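Local coordinates for electron transfer flavoprotein, alpha subunit (Thermotoga maritima, PDB 7KOE) that probably accepts and passes on electrons through bound flavin-adenine dinucleotide as one subunit of an electron transfer flavoprotein complex, at residues T114-G119 / P158-V163; L135-R140 / T150-D155. All coordinates share one frame; numbering follows the deposited sequence.

Interaction 1 (T114-G119 / P158-V163); sequences TELETG and PQMATV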
loop_
_atom_site.group_PDB
_atom_site.type_symbol
_atom_site.label_atom_id
_atom_site.label_comp_id
_atom_site.label_asym_id
_atom_site.label_seq_id
_atom_site.Cartn_x
_atom_site.Cartn_y
_atom_site.Cartn_z
ATOM N N THR B 114 -16.625 -3.869 -46.879
ATOM C CA THR B 114 -15.644 -2.933 -47.398
ATOM C C THR B 114 -16.033 -2.360 -48.751
ATOM O O THR B 114 -15.264 -1.582 -49.323
ATOM C CB THR B 114 -14.273 -3.597 -47.486
ATOM O OG1 THR B 114 -13.311 -2.645 -47.949
ATOM C CG2 THR B 114 -14.320 -4.729 -48.430
ATOM N N GLU B 115 -17.194 -2.735 -49.283
ATOM C CA GLU B 115 -17.814 -1.975 -50.360
ATOM C C GLU B 115 -18.682 -0.859 -49.807
ATOM O O GLU B 115 -18.648 0.268 -50.312
ATOM C CB GLU B 115 -18.665 -2.882 -51.247
ATOM C CG GLU B 115 -17.952 -3.463 -52.439
ATOM C CD GLU B 115 -17.563 -2.425 -53.473
ATOM O OE1 GLU B 115 -18.260 -1.395 -53.588
ATOM O OE2 GLU B 115 -16.558 -2.642 -54.179
ATOM N N LEU B 116 -19.457 -1.163 -48.768
ATOM C CA LEU B 116 -20.258 -0.175 -48.065
ATOM C C LEU B 116 -19.429 0.713 -47.155
ATOM O O LEU B 116 -19.950 1.734 -46.691
ATOM C CB LEU B 116 -21.330 -0.873 -47.232
ATOM C CG LEU B 116 -21.985 -2.093 -47.866
ATOM C CD1 LEU B 116 -22.779 -2.840 -46.817
ATOM C CD2 LEU B 116 -22.865 -1.694 -49.032
ATOM N N GLU B 117 -18.166 0.337 -46.904
ATOM C CA GLU B 117 -17.261 1.005 -45.963
ATOM C C GLU B 117 -17.877 1.098 -44.571
ATOM O O GLU B 117 -17.834 2.143 -43.923
ATOM C CB GLU B 117 -16.830 2.386 -46.467
ATOM C CG GLU B 117 -16.427 2.418 -47.930
ATOM C CD GLU B 117 -15.041 1.863 -48.161
ATOM O OE1 GLU B 117 -14.214 1.932 -47.232
ATOM O OE2 GLU B 117 -14.779 1.358 -49.272
ATOM N N THR B 118 -18.463 -0.000 -44.115
ATOM C CA THR B 118 -19.093 -0.073 -42.808
ATOM C C THR B 118 -18.284 -0.979 -41.889
ATOM O O THR B 118 -17.237 -1.514 -42.259
ATOM C CB THR B 118 -20.532 -0.572 -42.922
ATOM O OG1 THR B 118 -21.087 -0.716 -41.611
ATOM C CG2 THR B 118 -20.573 -1.911 -43.620
ATOM N N GLY B 119 -18.792 -1.154 -40.676
ATOM C CA GLY B 119 -18.134 -1.969 -39.671
ATOM C C GLY B 119 -18.762 -3.348 -39.593
ATOM O O GLY B 119 -19.981 -3.492 -39.651
ATOM N N PRO B 158 -24.782 -0.148 -42.880
ATOM C CA PRO B 158 -25.405 -0.883 -41.775
ATOM C C PRO B 158 -24.408 -1.449 -40.776
ATOM O O PRO B 158 -23.245 -1.645 -41.111
ATOM C CB PRO B 158 -26.134 -2.016 -42.489
ATOM C CG PRO B 158 -25.311 -2.276 -43.680
ATOM C CD PRO B 158 -24.748 -0.953 -44.113
ATOM N N GLN B 159 -24.864 -1.700 -39.551
ATOM C CA GLN B 159 -24.050 -2.381 -38.549
ATOM C C GLN B 159 -24.080 -3.871 -38.864
ATOM O O GLN B 159 -24.864 -4.643 -38.308
ATOM C CB GLN B 159 -24.561 -2.102 -37.144
ATOM C CG GLN B 159 -24.935 -0.662 -36.881
ATOM C CD GLN B 159 -25.587 -0.483 -35.530
ATOM O OE1 GLN B 159 -25.276 -1.198 -34.579
ATOM N NE2 GLN B 159 -26.503 0.468 -35.437
ATOM N N MET B 160 -23.213 -4.273 -39.790
ATOM C CA MET B 160 -23.111 -5.674 -40.168
ATOM C C MET B 160 -22.516 -6.485 -39.029
ATOM O O MET B 160 -21.689 -5.992 -38.260
ATOM C CB MET B 160 -22.253 -5.826 -41.418
ATOM C CG MET B 160 -22.647 -4.921 -42.554
ATOM S SD MET B 160 -21.925 -5.455 -44.109
ATOM C CE MET B 160 -22.239 -7.214 -44.029
ATOM N N ALA B 161 -22.952 -7.734 -38.912
ATOM C CA ALA B 161 -22.518 -8.592 -37.817
ATOM C C ALA B 161 -22.661 -10.036 -38.264
ATOM O O ALA B 161 -23.781 -10.532 -38.395
ATOM C CB ALA B 161 -23.335 -8.336 -36.557
ATOM N N THR B 162 -21.540 -10.705 -38.498
ATOM C CA THR B 162 -21.573 -12.125 -38.803
ATOM C C THR B 162 -21.712 -12.906 -37.505
ATOM O O THR B 162 -20.936 -12.709 -36.567
ATOM C CB THR B 162 -20.316 -12.536 -39.559
ATOM O OG1 THR B 162 -20.078 -11.602 -40.610
ATOM C CG2 THR B 162 -20.513 -13.872 -40.185
ATOM N N VAL B 163 -22.714 -13.778 -37.437
ATOM C CA VAL B 163 -23.124 -14.410 -36.189
ATOM C C VAL B 163 -22.844 -15.901 -36.259
ATOM O O VAL B 163 -23.118 -16.547 -37.275
ATOM C CB VAL B 163 -24.614 -14.150 -35.898
ATOM C CG1 VAL B 163 -24.952 -14.487 -34.461
ATOM C CG2 VAL B 163 -24.979 -12.720 -36.208
#
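L116 makes the first apolar touch of this contact between a loop and the lead-in to strand 160-163. Its CG lies anti to the carbonyl carbon (chi1 -39°), and L116 CD1 is placed 3.8 Å from CD of P158, the proline that follows a cis peptide bond. The same methyl also meets SD of M160, and L116 crosses both partners at about a right angle. T118 supplies the polar grip. With its hydroxyl anti to the backbone N (chi1 176°), T118 OG1 donates to P158 O at 2.4 Å from above the carbonyl plane, and receives a weak bond from G119 N. T118 CG2 lies 3.8 Å from M160 CG. At G119 the main chain takes over: M160 N gives weak bonds to both G119 O, at 3.3 Å, and P158 O, the latter closing an inverse gamma turn centred on Q159. P158 O therefore collects T118 OG1 and M160 N together. Beyond the loop, L116 rests on V89 and R90 of helix 87-90, M160 packs on V112 and A113 of helix 103-113, and the chain passes directly into strand 120-124, which runs parallel to strand 160-163 at one margin of the parallel sheet.

Interaction 2 (L135-R140 / T150-D155); sequences LLAMTR and TIMCPD. With FAD (flavin-adenine dinucleotide), chain I.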
loop_
_atom_site.group_PDB
_atom_site.type_symbol
_atom_site.label_atom_id
_atom_site.label_comp_id
_atom_site.label_asym_id
_atom_site.label_seq_id
_atom_site.Cartn_x
_atom_site.Cartn_y
_atom_site.Cartn_z
ATOM N N LEU B 135 -28.045 1.077 -30.533
ATOM C CA LEU B 135 -26.944 0.424 -31.222
ATOM C C LEU B 135 -26.870 -1.055 -30.864
ATOM O O LEU B 135 -27.316 -1.488 -29.801
ATOM C CB LEU B 135 -25.618 1.104 -30.886
ATOM C CG LEU B 135 -25.530 2.588 -31.230
ATOM C CD1 LEU B 135 -24.211 3.165 -30.762
ATOM C CD2 LEU B 135 -25.701 2.776 -32.719
ATOM N N LEU B 136 -26.284 -1.828 -31.775
ATOM C CA LEU B 136 -26.137 -3.267 -31.605
ATOM C C LEU B 136 -24.805 -3.562 -30.927
ATOM O O LEU B 136 -23.747 -3.162 -31.425
ATOM C CB LEU B 136 -26.226 -3.973 -32.956
ATOM C CG LEU B 136 -26.160 -5.499 -32.948
ATOM C CD1 LEU B 136 -27.232 -6.085 -32.059
ATOM C CD2 LEU B 136 -26.286 -6.036 -34.357
ATOM N N ALA B 137 -24.859 -4.250 -29.788
ATOM C CA ALA B 137 -23.664 -4.634 -29.042
ATOM C C ALA B 137 -23.280 -6.044 -29.468
ATOM O O ALA B 137 -23.847 -7.027 -28.987
ATOM C CB ALA B 137 -23.914 -4.555 -27.541
ATOM N N MET B 138 -22.305 -6.141 -30.365
ATOM C CA MET B 138 -21.915 -7.411 -30.973
ATOM C C MET B 138 -20.789 -8.023 -30.149
ATOM O O MET B 138 -19.623 -7.657 -30.281
ATOM C CB MET B 138 -21.509 -7.189 -32.423
ATOM C CG MET B 138 -22.509 -6.349 -33.200
ATOM S SD MET B 138 -21.861 -5.556 -34.678
ATOM C CE MET B 138 -21.399 -3.954 -34.038
ATOM N N THR B 139 -21.146 -8.970 -29.285
ATOM C CA THR B 139 -20.182 -9.659 -28.426
ATOM C C THR B 139 -19.680 -10.894 -29.158
ATOM O O THR B 139 -20.458 -11.785 -29.505
ATOM C CB THR B 139 -20.813 -10.029 -27.088
ATOM O OG1 THR B 139 -21.045 -8.843 -26.322
ATOM C CG2 THR B 139 -19.909 -10.963 -26.306
ATOM N N ARG B 140 -18.382 -10.950 -29.394
ATOM C CA ARG B 140 -17.819 -12.080 -30.109
ATOM C C ARG B 140 -16.613 -12.643 -29.371
ATOM O O ARG B 140 -15.906 -11.910 -28.678
ATOM C CB ARG B 140 -17.396 -11.663 -31.515
ATOM C CG ARG B 140 -16.668 -10.360 -31.553
ATOM C CD ARG B 140 -16.218 -10.062 -32.946
ATOM N NE ARG B 140 -15.530 -11.206 -33.524
ATOM C CZ ARG B 140 -14.215 -11.286 -33.661
ATOM N NH1 ARG B 140 -13.446 -10.285 -33.267
ATOM N NH2 ARG B 140 -13.673 -12.368 -34.194
ATOM N N THR B 150 -16.860 -7.105 -26.601
ATOM C CA THR B 150 -18.088 -6.446 -27.024
ATOM C C THR B 150 -17.720 -5.266 -27.912
ATOM O O THR B 150 -16.987 -4.370 -27.484
ATOM C CB THR B 150 -18.898 -5.977 -25.817
ATOM O OG1 THR B 150 -18.976 -7.031 -24.851
ATOM C CG2 THR B 150 -20.297 -5.577 -26.236
ATOM N N ILE B 151 -18.225 -5.265 -29.141
ATOM C CA ILE B 151 -17.853 -4.278 -30.147
ATOM C C ILE B 151 -19.120 -3.586 -30.630
ATOM O O ILE B 151 -20.100 -4.255 -30.976
ATOM C CB ILE B 151 -17.098 -4.921 -31.329
ATOM C CG1 ILE B 151 -15.735 -5.462 -30.900
ATOM C CG2 ILE B 151 -16.867 -3.934 -32.421
ATOM C CD1 ILE B 151 -15.713 -6.925 -30.590
ATOM N N MET B 152 -19.105 -2.254 -30.648
ATOM C CA MET B 152 -20.238 -1.451 -31.089
ATOM C C MET B 152 -19.829 -0.592 -32.276
ATOM O O MET B 152 -18.755 0.013 -32.265
ATOM C CB MET B 152 -20.749 -0.560 -29.956
ATOM C CG MET B 152 -21.629 -1.270 -28.946
ATOM S SD MET B 152 -21.965 -0.242 -27.506
ATOM C CE MET B 152 -22.163 -1.482 -26.228
ATOM N N CYS B 153 -20.689 -0.543 -33.295
ATOM C CA CYS B 153 -20.508 0.362 -34.421
ATOM C C CYS B 153 -21.417 1.564 -34.227
ATOM O O CYS B 153 -22.640 1.433 -34.395
ATOM C CB CYS B 153 -20.827 -0.340 -35.738
ATOM S SG CYS B 153 -20.294 0.555 -37.210
ATOM N N PRO B 154 -20.890 2.740 -33.861
ATOM C CA PRO B 154 -21.762 3.880 -33.543
ATOM C C PRO B 154 -22.511 4.497 -34.717
ATOM O O PRO B 154 -23.733 4.653 -34.641
ATOM C CB PRO B 154 -20.792 4.894 -32.922
ATOM C CG PRO B 154 -19.445 4.487 -33.394
ATOM C CD PRO B 154 -19.488 3.005 -33.508
ATOM N N ASP B 155 -21.824 4.852 -35.806
ATOM C CA ASP B 155 -22.431 5.725 -36.801
ATOM C C ASP B 155 -22.504 5.161 -38.212
ATOM O O ASP B 155 -23.383 5.586 -38.968
ATOM C CB ASP B 155 -21.686 7.067 -36.863
ATOM C CG ASP B 155 -20.202 6.897 -37.078
ATOM O OD1 ASP B 155 -19.549 6.273 -36.219
ATOM O OD2 ASP B 155 -19.690 7.389 -38.104
HETATM P PA FAD I . -7.698 -11.325 -39.789
HETATM O O1A FAD I . -8.557 -12.499 -39.469
HETATM O O2A FAD I . -8.251 -10.246 -40.653
HETATM O O5B FAD I . -6.316 -11.831 -40.412
HETATM C C5B FAD I . -6.357 -12.457 -41.713
HETATM C C4B FAD I . -5.030 -12.265 -42.402
HETATM O O4B FAD I . -4.914 -10.890 -42.845
HETATM C C3B FAD I . -3.779 -12.481 -41.547
HETATM O O3B FAD I . -3.422 -13.854 -41.471
HETATM C C2B FAD I . -2.752 -11.684 -42.351
HETATM O O2B FAD I . -2.293 -12.381 -43.487
HETATM C C1B FAD I . -3.575 -10.462 -42.744
HETATM N N9A FAD I . -3.506 -9.405 -41.753
HETATM C C8A FAD I . -4.260 -9.268 -40.622
HETATM N N7A FAD I . -3.940 -8.203 -39.926
HETATM C C5A FAD I . -2.909 -7.613 -40.645
HETATM C C6A FAD I . -2.136 -6.458 -40.431
HETATM N N6A FAD I . -2.284 -5.652 -39.385
HETATM N N1A FAD I . -1.185 -6.169 -41.349
HETATM C C2A FAD I . -1.038 -6.985 -42.399
HETATM N N3A FAD I . -1.705 -8.093 -42.703
HETATM C C4A FAD I . -2.636 -8.352 -41.773
HETATM N N1 FAD I . -11.634 -5.665 -36.068
HETATM C C2 FAD I . -12.757 -5.811 -36.800
HETATM O O2 FAD I . -12.816 -5.392 -37.954
HETATM N N3 FAD I . -13.861 -6.421 -36.308
HETATM C C4 FAD I . -13.903 -6.925 -35.033
HETATM O O4 FAD I . -14.918 -7.469 -34.630
HETATM C C4X FAD I . -12.757 -6.792 -34.236
HETATM N N5 FAD I . -12.784 -7.267 -33.019
HETATM C C5X FAD I . -11.652 -7.119 -32.263
HETATM C C6 FAD I . -11.661 -7.619 -30.949
HETATM C C7 FAD I . -10.565 -7.505 -30.132
HETATM C C7M FAD I . -10.609 -8.051 -28.728
HETATM C C8 FAD I . -9.397 -6.875 -30.621
HETATM C C8M FAD I . -8.180 -6.740 -29.744
HETATM C C9 FAD I . -9.374 -6.383 -31.909
HETATM C C9A FAD I . -10.491 -6.492 -32.751
HETATM N N10 FAD I . -10.502 -6.004 -34.053
HETATM C C10 FAD I . -11.629 -6.133 -34.839
HETATM C "C1'" FAD I . -9.304 -5.343 -34.598
HETATM C "C2'" FAD I . -8.766 -6.052 -35.825
HETATM O "O2'" FAD I . -8.073 -7.227 -35.437
HETATM C "C3'" FAD I . -7.807 -5.155 -36.609
HETATM O "O3'" FAD I . -8.566 -4.217 -37.359
HETATM C "C4'" FAD I . -6.874 -5.929 -37.543
HETATM O "O4'" FAD I . -6.390 -5.072 -38.579
HETATM C "C5'" FAD I . -7.547 -7.128 -38.168
HETATM O "O5'" FAD I . -6.997 -8.344 -37.599
HETATM P P FAD I . -7.943 -9.624 -37.445
HETATM O O1P FAD I . -7.892 -10.108 -36.035
HETATM O O2P FAD I . -9.270 -9.274 -38.024
HETATM O O3P FAD I . -7.218 -10.670 -38.411
#
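Two antiparallel strands of a beta hairpin meet here, 137-142 and 147-152, which form a two-stranded sheet within this chain beside a bound FAD. The pair M138 and I151 is the hydrogen-bonded one: M138 N reaches I151 O at 3.0 Å, and I151 N returns to M138 O over the same length. Both donors sit above the carbonyl planes, with N-H...O angles of 152° and 158°. T139 and T150 form the next, non-hydrogen-bonded pair. Each hydroxyl is anti to its own carbonyl carbon, so that T139 OG1 and T150 OG1 face one another across the strands at 3.1 Å and share a hydrogen bond. A137 lies on the same face as this threonine pair, its CB touching CE of the extended M152 side chain at 3.8 Å. The hairpin belongs to the electron transfer flavoprotein domain, and its 150-152 edge pairs antiparallel with a strand of the neighbouring electron transfer flavoprotein chain, so the sheet runs on across the interface. On the opposite face lie M138 and I151: M138 bends at chi3 and lays CE 3.6 Å from C153 N, and I151 approaches the flavin with R140 beside it. CD1 of I151 lies against CG of R140 and 3.8 Å from FAD N5. R140 is turned at chi3, and its NE bonds to A122 O, which helps fix the guanidinium; NH1 then stands 3.1 Å from FAD N5, the isoalloxazine lying at the guanidinium edge. A positive charge here would be expected to favour negative charge on the flavin, though a long, weak ion pair of NH2 with D139 of the neighbouring chain may offset this. Just ahead of the first strand, L135 CD2 packs 3.3 Å from P154 O, whose hydrogen bond comes from R157.

In the fold
Reading from the N terminus, the chain leaves helix 103-113, runs through the loop 114-119 into strand 120-124, and then makes the hairpin of strands 137-142 and 147-152 before returning as strand 160-163. Interaction 2 closes the short inner loop between the two hairpin strands; interaction 1 closes the longer one around it, so interaction 2 is nested within interaction 1. Their centres lie about 11 Å apart, and they touch directly: Q159 OE1 probably accepts a hydrogen bond from L136 N, and SD of M138 packs on M160 O and A161 CB. The flavin-facing hairpin is thereby tied to the margin of the parallel sheet.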